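Local coordinates for antigen 43 (Escherichia coli, PDB 4KH3), which mediates bacterial self-association and clumping as an autotransporter of uropathogenic Escherichia coli, by a Velcro-like mechanism, at residues A80-R86 / A97-D103; T350-G354 / D365-L369; F375-D381 / F393-T399; T382-V388 / T399-T405. All blocks are in the same frame, centred on the assembly; numbering follows the deposited sequence.

All four contacts lie on one elongated, all-beta solenoid whose successive rungs stack parallel strands. Contact 1 comes first in the chain and stands apart: its centre is 63, 66 and 70 Å from those of contacts 2, 3 and 4, beyond the chain's centre. The others cluster, with centres 11 to 18 Å apart. Strand 363-370 of contact 2 neighbours strand 382-389 of contact 4 in the sheet. Contacts 3 and 4 interleave along the chain and share Thr399; Phe375 packs on Leu367 and Leu369 of contact 2, Phe393 on Ala383 and Leu400 of contact 4. Parallel rung pairing, unbroken in contact 1 and shifted by one residue in contact 4, builds a long surface consistent with cell-to-cell self-association.

Contact 1: A80-R86 / A97-D103; sequences ASDTVIR and AVNTTLD
Two consecutive rungs of a parallel beta-helix stack here, strands 79-81 and 84-85 lying on 96-98 and 101-102 in exact register with an offset of 17 residues. The end-to-end directions differ by 11°. Each rung bends at one residue in the left-handed region, Asp82 (phi/psi 58/47) and Asn99 (56/53), between extended strands. Backbone hydrogen bonds run Val98 N to Ala80 O (2.7 Å), Asp82 N to Val98 O (3.0 Å), Thr101 N to Thr83 O (2.8 Å), Ile85 N to Thr101 O (2.9 Å) and Asp103 N to Ile85 O (3.1 Å). Inside, Ala80 lies over Ala97, and Ile85 over Leu102, these two in the mt rotamer, with Ile85 CD1 3.6 Å from Leu102 CD2; Gln91 of strand 90-93 touches Ala80, Ile85 and Ala97, and Gln108 of strand 107-110 touches Leu102. Asp103 OD1 is bonded onward to Asn122. Water joins the stacked bends: one molecule donates to Asp82 OD1 at 2.7 Å and to Asn99 OD1 at 2.9 Å.

Contact 2: T350-G354 / D365-L369; sequences TRSDG and DALML
A type I beta turn, Arg351 to Gly354, joins antiparallel strands 346-350 and 356-360 where the beta-solenoid is interrupted by a hairpin, and its arginine reaches across to the bend that precedes strand 368-369. The backbones stay apart: the nearest CA atoms, of Arg351 and Met368, are 6.8 Å apart. Within the turn, Gly354 N donates to Arg351 O (3.0 Å). Charge pairing comes next. Asp353 (chi1 p) holds the guanidinium in a two-pronged salt bridge, Arg351 NE to Asp353 OD1 at 3.2 Å and Arg351 NH2 to Asp353 OD2 at 2.7 Å; Asp353 OD1 also accepts from Lys355 N. Apolar contact follows: Arg351, chi1 m, chi2 129° and chi3 p, brings its CG to 3.5 Å from Met368 CB (chi1 t, chi2 p, chi3 p), which also lies over one face of the guanidinium. Phe357 of strand 356-360 touches the same arginine. Ala366 has left-handed angles (67/31), and the one hydrogen bond between the segments runs from Arg351 NH1 to Ala366 O at 2.7 Å.

Contact 3: F375-D381 / F393-T399; sequences FTLNAGD and FTARGGT
Phe393 opens a parallel pairing between successive beta-solenoid rungs, strand 393-395 beside strand 375-377 with axes 4.5 Å apart and crossing at -18°. Its ring, chi1 t, presents a face to the edge of Phe375, also t, in an offset edge-to-face pair (centroids 5.2 Å, planes 60°). Thr394 continues the ladder: Thr394 N donates to Phe375 O at 2.9 Å, and Thr394 O accepts from Leu377 N at 2.6 Å. Ala395 packs its CB 4.1 Å from Leu377 CB on the interior face. At Arg396, just past the end of the strand, Arg396 N still bonds to Leu377 O (2.9 Å), and Asn378 OD1 lies over one guanidinium face. Gly397 (169/-140) and Gly398 (75/-164) then turn the chain past the type II turn Asn378 to Asp381; at Gly398 a CB would sit 2.7 Å from Asp381 O. Thr399 resumes pairing, its N bonded to Asp381 O at 2.8 Å, while Asp381's carboxylate is held by Ser343. The chemistry thus divides: the Phe375-Phe393-Leu377 side forms an apolar core, Thr376 and Thr394 line the outer face, and the glycines allow the corner to stay closely stacked.

Contact 4: T382-V388 / T399-T405; sequences TATDTTV and TLAGTTT
Threonines dominate this rung-on-rung contact of the beta-solenoid, in which 382-388 and 399-405 run parallel; strands 382-384 and 399-401 have axes 4.7 Å apart at 18°. All eight threonines adopt chi1 m, and two bridged pairs are threonine with threonine: Thr382 OG1 lies 3.7 Å from Thr399 CB, and Thr387 OG1 4.0 Å from Thr405 CB; Thr384 OG1 instead meets Ala401 CB at 3.7 Å. On the inner face Ala383 CB meets Leu400 CD2 (rotamer mt) at 4.4 Å. Backbone bonds support the first ladder, Ala383 N to Thr399 O, Ala401 N to Ala383 O and Asp385 N to Ala401 O, each 2.9 Å. The register then slips by one residue around Gly402 (64/-137). Asp385, with left-handed angles 62/31 and chi1 m, spans the slip: its OD1 accepts from Thr403 N at 2.8 Å, and a CB on Gly402 would come within 2.2 Å of that oxygen. Pairing resumes with Thr405 N to Thr386 O (2.8 Å) and Val388 N to Thr405 O (2.7 Å). One water joins Thr387 OG1 (3.1 Å) to Thr405 OG1 (2.7 Å) and donates to Thr403 O (2.4 Å). Strand 363-370 stacks on one side, with Met368 beside Thr387, and strand 423-426 on the other, with Thr425 against Thr403 and Thr405; across the interior, Phe393 of strand 392-395 touches Ala383, Thr386, Val388 and Leu400.

Contact 1: A80-R86 / A97-D103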
loop_
_atom_site.group_PDB
_atom_site.type_symbol
_atom_site.label_atom_id
_atom_site.label_comp_id
_atom_site.label_asym_id
_atom_site.label_seq_id
_atom_site.Cartn_x
_atom_site.Cartn_y
_atom_site.Cartn_z
ATOM N N ALA A 80 -8.411 5.628 -39.795
ATOM C CA ALA A 80 -8.550 6.990 -39.276
ATOM C C ALA A 80 -7.227 7.419 -38.696
ATOM O O ALA A 80 -6.558 6.640 -38.032
ATOM C CB ALA A 80 -9.629 7.066 -38.218
ATOM N N SER A 81 -6.853 8.660 -38.952
ATOM C CA SER A 81 -5.548 9.156 -38.579
ATOM C C SER A 81 -5.657 10.586 -38.027
ATOM O O SER A 81 -6.326 11.422 -38.620
ATOM C CB SER A 81 -4.644 9.128 -39.818
ATOM O OG SER A 81 -3.401 9.758 -39.553
ATOM N N ASP A 82 -4.992 10.849 -36.902
ATOM C CA ASP A 82 -4.959 12.175 -36.268
ATOM C C ASP A 82 -6.357 12.658 -35.930
ATOM O O ASP A 82 -6.731 13.794 -36.235
ATOM C CB ASP A 82 -4.259 13.224 -37.145
ATOM C CG ASP A 82 -2.799 12.894 -37.418
ATOM O OD1 ASP A 82 -2.208 12.073 -36.672
ATOM O OD2 ASP A 82 -2.237 13.476 -38.381
ATOM N N THR A 83 -7.140 11.784 -35.321
ATOM C CA THR A 83 -8.494 12.141 -34.936
ATOM C C THR A 83 -8.489 12.786 -33.565
ATOM O O THR A 83 -7.902 12.250 -32.619
ATOM C CB THR A 83 -9.398 10.917 -34.906
ATOM O OG1 THR A 83 -9.114 10.096 -36.048
ATOM C CG2 THR A 83 -10.873 11.331 -34.908
ATOM N N VAL A 84 -9.119 13.953 -33.476
ATOM C CA VAL A 84 -9.382 14.604 -32.203
ATOM C C VAL A 84 -10.855 14.403 -31.823
ATOM O O VAL A 84 -11.764 14.759 -32.572
ATOM C CB VAL A 84 -9.064 16.106 -32.271
ATOM C CG1 VAL A 84 -9.494 16.792 -30.982
ATOM C CG2 VAL A 84 -7.582 16.303 -32.510
ATOM N N ILE A 85 -11.079 13.817 -30.658
ATOM C CA ILE A 85 -12.415 13.516 -30.193
ATOM C C ILE A 85 -12.616 14.159 -28.836
ATOM O O ILE A 85 -11.971 13.776 -27.863
ATOM C CB ILE A 85 -12.623 11.999 -30.052
ATOM C CG1 ILE A 85 -12.170 11.281 -31.331
ATOM C CG2 ILE A 85 -14.081 11.705 -29.672
ATOM C CD1 ILE A 85 -12.205 9.771 -31.256
ATOM N N ARG A 86 -13.503 15.144 -28.772
ATOM C CA ARG A 86 -13.723 15.881 -27.533
ATOM C C ARG A 86 -15.189 15.975 -27.128
ATOM O O ARG A 86 -16.095 15.609 -27.888
ATOM C CB ARG A 86 -13.120 17.278 -27.623
ATOM C CG ARG A 86 -13.564 18.106 -28.821
ATOM C CD ARG A 86 -12.935 19.513 -28.748
ATOM N NE ARG A 86 -12.945 20.269 -30.008
ATOM C CZ ARG A 86 -13.998 20.937 -30.492
ATOM N NH1 ARG A 86 -15.166 20.934 -29.845
ATOM N NH2 ARG A 86 -13.892 21.604 -31.640
ATOM N N ALA A 97 -7.369 2.859 -36.253
ATOM C CA ALA A 97 -7.191 4.270 -35.930
ATOM C C ALA A 97 -5.782 4.510 -35.430
ATOM O O ALA A 97 -5.277 3.767 -34.579
ATOM C CB ALA A 97 -8.224 4.736 -34.899
ATOM N N VAL A 98 -5.137 5.541 -35.963
ATOM C CA VAL A 98 -3.784 5.870 -35.542
ATOM C C VAL A 98 -3.690 7.283 -34.978
ATOM O O VAL A 98 -4.181 8.238 -35.576
ATOM C CB VAL A 98 -2.773 5.694 -36.689
ATOM C CG1 VAL A 98 -1.381 5.927 -36.182
ATOM C CG2 VAL A 98 -2.862 4.292 -37.264
ATOM N N ASN A 99 -3.056 7.398 -33.820
ATOM C CA ASN A 99 -2.826 8.685 -33.160
ATOM C C ASN A 99 -4.102 9.475 -32.904
ATOM O O ASN A 99 -4.240 10.630 -33.288
ATOM C CB ASN A 99 -1.762 9.515 -33.886
ATOM C CG ASN A 99 -0.351 8.972 -33.655
ATOM O OD1 ASN A 99 0.620 9.416 -34.277
ATOM N ND2 ASN A 99 -0.240 7.997 -32.757
ATOM N N THR A 100 -5.043 8.814 -32.254
ATOM C CA THR A 100 -6.257 9.445 -31.795
ATOM C C THR A 100 -5.979 10.206 -30.487
ATOM O O THR A 100 -5.130 9.801 -29.689
ATOM C CB THR A 100 -7.297 8.376 -31.553
ATOM O OG1 THR A 100 -7.401 7.557 -32.726
ATOM C CG2 THR A 100 -8.643 8.994 -31.217
ATOM N N THR A 101 -6.664 11.323 -30.285
ATOM C CA THR A 101 -6.598 12.007 -29.006
ATOM C C THR A 101 -8.002 12.149 -28.425
ATOM O O THR A 101 -8.917 12.601 -29.103
ATOM C CB THR A 101 -5.943 13.379 -29.134
ATOM O OG1 THR A 101 -4.698 13.245 -29.840
ATOM C CG2 THR A 101 -5.677 13.942 -27.773
ATOM N N LEU A 102 -8.173 11.733 -27.177
ATOM C CA LEU A 102 -9.446 11.888 -26.496
ATOM C C LEU A 102 -9.284 12.932 -25.403
ATOM O O LEU A 102 -8.449 12.779 -24.507
ATOM C CB LEU A 102 -9.887 10.560 -25.880
ATOM C CG LEU A 102 -9.903 9.313 -26.771
ATOM C CD1 LEU A 102 -10.359 8.103 -25.963
ATOM C CD2 LEU A 102 -10.785 9.501 -27.981
ATOM N N ASP A 103 -10.048 14.014 -25.498
ATOM C CA ASP A 103 -10.074 15.022 -24.442
ATOM C C ASP A 103 -11.518 15.188 -23.972
ATOM O O ASP A 103 -12.457 14.883 -24.715
ATOM C CB ASP A 103 -9.517 16.372 -24.923
ATOM C CG ASP A 103 -8.293 16.232 -25.843
ATOM O OD1 ASP A 103 -7.167 15.960 -25.363
ATOM O OD2 ASP A 103 -8.460 16.431 -27.062
HETATM O O HOH W 1 0.199 10.833 -36.714
HETATM O O HOH W 2 -7.069 8.659 -35.123
HETATM O O HOH W 3 -4.849 13.521 -32.739
#

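Contact 2: T350-G354 / D365-L369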
loop_
_atom_site.group_PDB
_atom_site.type_symbol
_atom_site.label_atom_id
_atom_site.label_comp_id
_atom_site.label_asym_id
_atom_site.label_seq_id
_atom_site.Cartn_x
_atom_site.Cartn_y
_atom_site.Cartn_z
ATOM N N THR A 350 16.802 -13.013 18.560
ATOM C CA THR A 350 17.934 -12.248 19.054
ATOM C C THR A 350 17.828 -10.759 18.676
ATOM O O THR A 350 17.538 -10.418 17.530
ATOM C CB THR A 350 19.276 -12.862 18.560
ATOM O OG1 THR A 350 19.232 -13.029 17.143
ATOM C CG2 THR A 350 19.503 -14.229 19.184
ATOM N N ARG A 351 18.059 -9.880 19.649
ATOM C CA ARG A 351 18.119 -8.437 19.396
ATOM C C ARG A 351 19.333 -8.054 18.557
ATOM O O ARG A 351 20.203 -8.885 18.273
ATOM C CB ARG A 351 18.148 -7.655 20.712
ATOM C CG ARG A 351 16.884 -7.794 21.554
ATOM C CD ARG A 351 17.218 -8.193 22.995
ATOM N NE ARG A 351 18.297 -7.379 23.549
ATOM C CZ ARG A 351 18.230 -6.725 24.706
ATOM N NH1 ARG A 351 17.136 -6.787 25.458
ATOM N NH2 ARG A 351 19.263 -6.006 25.112
ATOM N N SER A 352 19.385 -6.781 18.168
ATOM C CA SER A 352 20.486 -6.253 17.364
ATOM C C SER A 352 21.815 -6.421 18.089
ATOM O O SER A 352 22.842 -6.730 17.471
ATOM C CB SER A 352 20.249 -4.780 17.034
ATOM O OG SER A 352 18.958 -4.363 17.445
ATOM N N ASP A 353 21.783 -6.237 19.409
ATOM C CA ASP A 353 22.990 -6.335 20.230
ATOM C C ASP A 353 23.480 -7.768 20.426
ATOM O O ASP A 353 24.546 -7.988 20.992
ATOM C CB ASP A 353 22.806 -5.626 21.582
ATOM C CG ASP A 353 21.593 -6.122 22.357
ATOM O OD1 ASP A 353 21.100 -7.241 22.089
ATOM O OD2 ASP A 353 21.134 -5.388 23.254
ATOM N N GLY A 354 22.698 -8.737 19.957
ATOM C CA GLY A 354 23.092 -10.135 20.020
ATOM C C GLY A 354 22.461 -10.914 21.165
ATOM O O GLY A 354 22.577 -12.134 21.222
ATOM N N ASP A 365 10.963 -12.126 28.401
ATOM C CA ASP A 365 12.299 -11.999 28.944
ATOM C C ASP A 365 13.213 -11.271 27.979
ATOM O O ASP A 365 13.407 -11.708 26.843
ATOM C CB ASP A 365 12.897 -13.373 29.294
ATOM C CG ASP A 365 14.339 -13.270 29.807
ATOM O OD1 ASP A 365 14.587 -12.499 30.764
ATOM O OD2 ASP A 365 15.233 -13.940 29.241
ATOM N N ALA A 366 13.759 -10.153 28.452
ATOM C CA ALA A 366 14.803 -9.417 27.755
ATOM C C ALA A 366 14.326 -8.771 26.445
ATOM O O ALA A 366 15.096 -8.612 25.502
ATOM C CB ALA A 366 16.019 -10.302 27.532
ATOM N N LEU A 367 13.052 -8.394 26.407
ATOM C CA LEU A 367 12.517 -7.598 25.306
ATOM C C LEU A 367 13.267 -6.285 25.150
ATOM O O LEU A 367 13.493 -5.570 26.124
ATOM C CB LEU A 367 11.050 -7.283 25.551
ATOM C CG LEU A 367 10.122 -8.473 25.397
ATOM C CD1 LEU A 367 8.721 -7.991 25.546
ATOM C CD2 LEU A 367 10.328 -9.123 24.050
ATOM N N MET A 368 13.669 -5.977 23.924
ATOM C CA MET A 368 14.260 -4.684 23.629
ATOM C C MET A 368 13.305 -3.953 22.713
ATOM O O MET A 368 13.058 -4.392 21.594
ATOM C CB MET A 368 15.625 -4.841 22.961
ATOM C CG MET A 368 16.134 -3.566 22.307
ATOM S SD MET A 368 16.435 -2.218 23.474
ATOM C CE MET A 368 18.036 -2.704 24.121
ATOM N N LEU A 369 12.736 -2.858 23.197
ATOM C CA LEU A 369 11.758 -2.120 22.405
ATOM C C LEU A 369 12.279 -0.741 21.969
ATOM O O LEU A 369 12.186 0.229 22.718
ATOM C CB LEU A 369 10.447 -1.992 23.179
ATOM C CG LEU A 369 9.805 -3.293 23.687
ATOM C CD1 LEU A 369 8.727 -2.988 24.714
ATOM C CD2 LEU A 369 9.208 -4.089 22.548
#

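Contact 3: F375-D381 / F393-T399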
loop_
_atom_site.group_PDB
_atom_site.type_symbol
_atom_site.label_atom_id
_atom_site.label_comp_id
_atom_site.label_asym_id
_atom_site.label_seq_id
_atom_site.Cartn_x
_atom_site.Cartn_y
_atom_site.Cartn_z
ATOM N N PHE A 375 5.003 -3.450 22.999
ATOM C CA PHE A 375 4.668 -4.702 23.667
ATOM C C PHE A 375 3.484 -4.456 24.576
ATOM O O PHE A 375 3.371 -3.390 25.184
ATOM C CB PHE A 375 5.857 -5.201 24.482
ATOM C CG PHE A 375 5.587 -6.459 25.262
ATOM C CD1 PHE A 375 5.568 -7.693 24.633
ATOM C CD2 PHE A 375 5.377 -6.410 26.630
ATOM C CE1 PHE A 375 5.337 -8.851 25.357
ATOM C CE2 PHE A 375 5.147 -7.564 27.357
ATOM C CZ PHE A 375 5.126 -8.785 26.721
ATOM N N THR A 376 2.576 -5.418 24.637
ATOM C CA THR A 376 1.433 -5.306 25.526
ATOM C C THR A 376 1.503 -6.436 26.546
ATOM O O THR A 376 1.567 -7.607 26.185
ATOM C CB THR A 376 0.108 -5.341 24.754
ATOM O OG1 THR A 376 0.154 -4.389 23.690
ATOM C CG2 THR A 376 -1.067 -5.012 25.668
ATOM N N LEU A 377 1.537 -6.077 27.821
ATOM C CA LEU A 377 1.578 -7.071 28.882
ATOM C C LEU A 377 0.169 -7.320 29.375
ATOM O O LEU A 377 -0.460 -6.427 29.948
ATOM C CB LEU A 377 2.437 -6.578 30.033
ATOM C CG LEU A 377 2.512 -7.525 31.219
ATOM C CD1 LEU A 377 3.217 -8.797 30.801
ATOM C CD2 LEU A 377 3.229 -6.855 32.382
ATOM N N ASN A 378 -0.331 -8.529 29.144
ATOM C CA ASN A 378 -1.678 -8.898 29.580
ATOM C C ASN A 378 -1.784 -9.172 31.083
ATOM O O ASN A 378 -0.785 -9.465 31.745
ATOM C CB ASN A 378 -2.189 -10.102 28.785
ATOM C CG ASN A 378 -2.257 -9.827 27.297
ATOM O OD1 ASN A 378 -2.538 -8.704 26.873
ATOM N ND2 ASN A 378 -1.994 -10.850 26.494
ATOM N N ALA A 379 -3.002 -9.051 31.609
ATOM C CA ALA A 379 -3.285 -9.401 32.999
ATOM C C ALA A 379 -2.767 -10.800 33.319
ATOM O O ALA A 379 -2.929 -11.728 32.527
ATOM C CB ALA A 379 -4.784 -9.313 33.273
ATOM N N GLY A 380 -2.116 -10.939 34.468
ATOM C CA GLY A 380 -1.643 -12.235 34.914
ATOM C C GLY A 380 -0.270 -12.607 34.395
ATOM O O GLY A 380 0.316 -13.605 34.821
ATOM N N ASP A 381 0.263 -11.806 33.479
ATOM C CA ASP A 381 1.568 -12.123 32.899
ATOM C C ASP A 381 2.757 -11.385 33.538
ATOM O O ASP A 381 2.590 -10.525 34.398
ATOM C CB ASP A 381 1.531 -11.954 31.379
ATOM C CG ASP A 381 0.607 -12.959 30.710
ATOM O OD1 ASP A 381 0.455 -14.069 31.260
ATOM O OD2 ASP A 381 0.030 -12.647 29.648
ATOM N N PHE A 393 5.473 0.465 25.885
ATOM C CA PHE A 393 5.128 -0.716 26.656
ATOM C C PHE A 393 3.803 -0.408 27.305
ATOM O O PHE A 393 3.670 0.594 28.011
ATOM C CB PHE A 393 6.187 -0.969 27.726
ATOM C CG PHE A 393 6.040 -2.282 28.445
ATOM C CD1 PHE A 393 4.906 -2.564 29.203
ATOM C CD2 PHE A 393 7.057 -3.217 28.403
ATOM C CE1 PHE A 393 4.783 -3.761 29.884
ATOM C CE2 PHE A 393 6.942 -4.415 29.082
ATOM C CZ PHE A 393 5.802 -4.686 29.824
ATOM N N THR A 394 2.819 -1.256 27.045
ATOM C CA THR A 394 1.495 -1.111 27.629
ATOM C C THR A 394 1.232 -2.315 28.523
ATOM O O THR A 394 1.538 -3.453 28.158
ATOM C CB THR A 394 0.409 -1.036 26.545
ATOM O OG1 THR A 394 0.714 0.029 25.639
ATOM C CG2 THR A 394 -0.968 -0.794 27.168
ATOM N N ALA A 395 0.688 -2.065 29.706
ATOM C CA ALA A 395 0.372 -3.140 30.630
ATOM C C ALA A 395 -1.082 -3.032 31.085
ATOM O O ALA A 395 -1.497 -2.007 31.616
ATOM C CB ALA A 395 1.318 -3.116 31.817
ATOM N N ARG A 396 -1.849 -4.094 30.865
ATOM C CA ARG A 396 -3.242 -4.131 31.284
ATOM C C ARG A 396 -3.336 -4.743 32.677
ATOM O O ARG A 396 -4.410 -4.823 33.275
ATOM C CB ARG A 396 -4.077 -4.920 30.273
ATOM C CG ARG A 396 -3.877 -4.451 28.835
ATOM C CD ARG A 396 -5.139 -4.612 28.008
ATOM N NE ARG A 396 -5.499 -6.016 27.843
ATOM C CZ ARG A 396 -5.397 -6.684 26.698
ATOM N NH1 ARG A 396 -4.955 -6.070 25.605
ATOM N NH2 ARG A 396 -5.745 -7.964 26.644
ATOM N N GLY A 397 -2.183 -5.165 33.185
ATOM C CA GLY A 397 -2.058 -5.696 34.528
ATOM C C GLY A 397 -0.683 -6.323 34.636
ATOM O O GLY A 397 0.289 -5.782 34.109
ATOM N N GLY A 398 -0.593 -7.465 35.306
ATOM C CA GLY A 398 0.639 -8.229 35.308
ATOM C C GLY A 398 1.761 -7.687 36.172
ATOM O O GLY A 398 1.543 -6.845 37.048
ATOM N N THR A 399 2.973 -8.177 35.918
ATOM C CA THR A 399 4.115 -7.879 36.770
ATOM C C THR A 399 5.341 -7.528 35.959
ATOM O O THR A 399 5.665 -8.214 34.989
ATOM C CB THR A 399 4.483 -9.091 37.663
ATOM O OG1 THR A 399 3.383 -9.419 38.522
ATOM C CG2 THR A 399 5.727 -8.797 38.501
HETATM O O HOH W 4 1.952 -1.440 23.451
HETATM O O HOH W 5 -5.418 -8.685 29.904
HETATM O O HOH W 6 -2.738 -8.762 36.878
HETATM O O HOH W 7 0.919 -11.024 36.977
#

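Contact 4: T382-V388 / T399-T405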
loop_
_atom_site.group_PDB
_atom_site.type_symbol
_atom_site.label_atom_id
_atom_site.label_comp_id
_atom_site.label_asym_id
_atom_site.label_seq_id
_atom_site.Cartn_x
_atom_site.Cartn_y
_atom_site.Cartn_z
ATOM N N THR A 382 3.960 -11.754 33.123
ATOM C CA THR A 382 5.171 -11.185 33.680
ATOM C C THR A 382 6.171 -10.813 32.581
ATOM O O THR A 382 6.452 -11.606 31.690
ATOM C CB THR A 382 5.826 -12.179 34.665
ATOM O OG1 THR A 382 5.005 -12.299 35.832
ATOM C CG2 THR A 382 7.235 -11.727 35.066
ATOM N N ALA A 383 6.701 -9.598 32.647
ATOM C CA ALA A 383 7.768 -9.187 31.749
ATOM C C ALA A 383 9.022 -8.913 32.563
ATOM O O ALA A 383 9.006 -8.093 33.482
ATOM C CB ALA A 383 7.358 -7.952 30.959
ATOM N N THR A 384 10.107 -9.593 32.213
ATOM C CA THR A 384 11.329 -9.563 32.999
ATOM C C THR A 384 12.479 -8.978 32.208
ATOM O O THR A 384 12.744 -9.403 31.089
ATOM C CB THR A 384 11.724 -10.998 33.437
ATOM O OG1 THR A 384 10.666 -11.560 34.218
ATOM C CG2 THR A 384 13.007 -10.991 34.263
ATOM N N ASP A 385 13.165 -8.006 32.804
ATOM C CA ASP A 385 14.351 -7.399 32.205
ATOM C C ASP A 385 14.069 -6.693 30.879
ATOM O O ASP A 385 14.935 -6.638 29.997
ATOM C CB ASP A 385 15.473 -8.431 32.041
ATOM C CG ASP A 385 16.088 -8.835 33.368
ATOM O OD1 ASP A 385 16.176 -7.980 34.270
ATOM O OD2 ASP A 385 16.484 -10.008 33.518
ATOM N N THR A 386 12.861 -6.147 30.742
ATOM C CA THR A 386 12.537 -5.341 29.575
ATOM C C THR A 386 13.370 -4.059 29.531
ATOM O O THR A 386 13.517 -3.362 30.543
ATOM C CB THR A 386 11.081 -4.914 29.582
ATOM O OG1 THR A 386 10.248 -6.029 29.925
ATOM C CG2 THR A 386 10.696 -4.364 28.219
ATOM N N THR A 387 13.929 -3.766 28.361
ATOM C CA THR A 387 14.474 -2.447 28.090
ATOM C C THR A 387 13.581 -1.774 27.052
ATOM O O THR A 387 13.415 -2.284 25.936
ATOM C CB THR A 387 15.911 -2.506 27.542
ATOM O OG1 THR A 387 16.778 -3.079 28.522
ATOM C CG2 THR A 387 16.399 -1.111 27.228
ATOM N N VAL A 388 12.980 -0.649 27.432
ATOM C CA VAL A 388 12.243 0.178 26.488
ATOM C C VAL A 388 13.112 1.374 26.155
ATOM O O VAL A 388 13.439 2.174 27.031
ATOM C CB VAL A 388 10.919 0.678 27.079
ATOM C CG1 VAL A 388 10.104 1.384 26.017
ATOM C CG2 VAL A 388 10.142 -0.469 27.649
ATOM N N THR A 399 2.973 -8.177 35.918
ATOM C CA THR A 399 4.115 -7.879 36.770
ATOM C C THR A 399 5.341 -7.528 35.959
ATOM O O THR A 399 5.665 -8.214 34.989
ATOM C CB THR A 399 4.483 -9.091 37.663
ATOM O OG1 THR A 399 3.383 -9.419 38.522
ATOM C CG2 THR A 399 5.727 -8.797 38.501
ATOM N N LEU A 400 6.029 -6.467 36.374
ATOM C CA LEU A 400 7.334 -6.128 35.836
ATOM C C LEU A 400 8.362 -6.719 36.778
ATOM O O LEU A 400 8.222 -6.609 37.993
ATOM C CB LEU A 400 7.503 -4.608 35.767
ATOM C CG LEU A 400 6.456 -3.912 34.907
ATOM C CD1 LEU A 400 6.553 -2.393 35.026
ATOM C CD2 LEU A 400 6.581 -4.375 33.453
ATOM N N ALA A 401 9.396 -7.341 36.227
ATOM C CA ALA A 401 10.377 -8.027 37.054
ATOM C C ALA A 401 11.789 -7.850 36.515
ATOM O O ALA A 401 11.980 -7.395 35.384
ATOM C CB ALA A 401 10.024 -9.490 37.172
ATOM N N GLY A 402 12.780 -8.210 37.325
ATOM C CA GLY A 402 14.167 -7.947 36.976
ATOM C C GLY A 402 14.408 -6.450 36.910
ATOM O O GLY A 402 13.938 -5.685 37.753
ATOM N N THR A 403 15.138 -6.017 35.894
ATOM C CA THR A 403 15.391 -4.597 35.721
ATOM C C THR A 403 14.628 -4.076 34.507
ATOM O O THR A 403 14.990 -4.357 33.365
ATOM C CB THR A 403 16.894 -4.311 35.556
ATOM O OG1 THR A 403 17.609 -4.798 36.699
ATOM C CG2 THR A 403 17.130 -2.828 35.424
ATOM N N THR A 404 13.555 -3.337 34.770
ATOM C CA THR A 404 12.768 -2.691 33.729
ATOM C C THR A 404 13.337 -1.294 33.440
ATOM O O THR A 404 13.300 -0.405 34.288
ATOM C CB THR A 404 11.300 -2.573 34.150
ATOM O OG1 THR A 404 10.761 -3.884 34.369
ATOM C CG2 THR A 404 10.487 -1.871 33.077
ATOM N N THR A 405 13.862 -1.114 32.235
ATOM C CA THR A 405 14.567 0.102 31.872
ATOM C C THR A 405 13.766 0.980 30.911
ATOM O O THR A 405 13.263 0.506 29.888
ATOM C CB THR A 405 15.913 -0.243 31.246
ATOM O OG1 THR A 405 16.665 -1.044 32.168
ATOM C CG2 THR A 405 16.684 1.022 30.904
HETATM O O HOH W 8 10.707 -5.957 32.593
HETATM O O HOH W 9 17.768 -8.021 36.231
HETATM O O HOH W 10 16.402 -3.698 31.510
#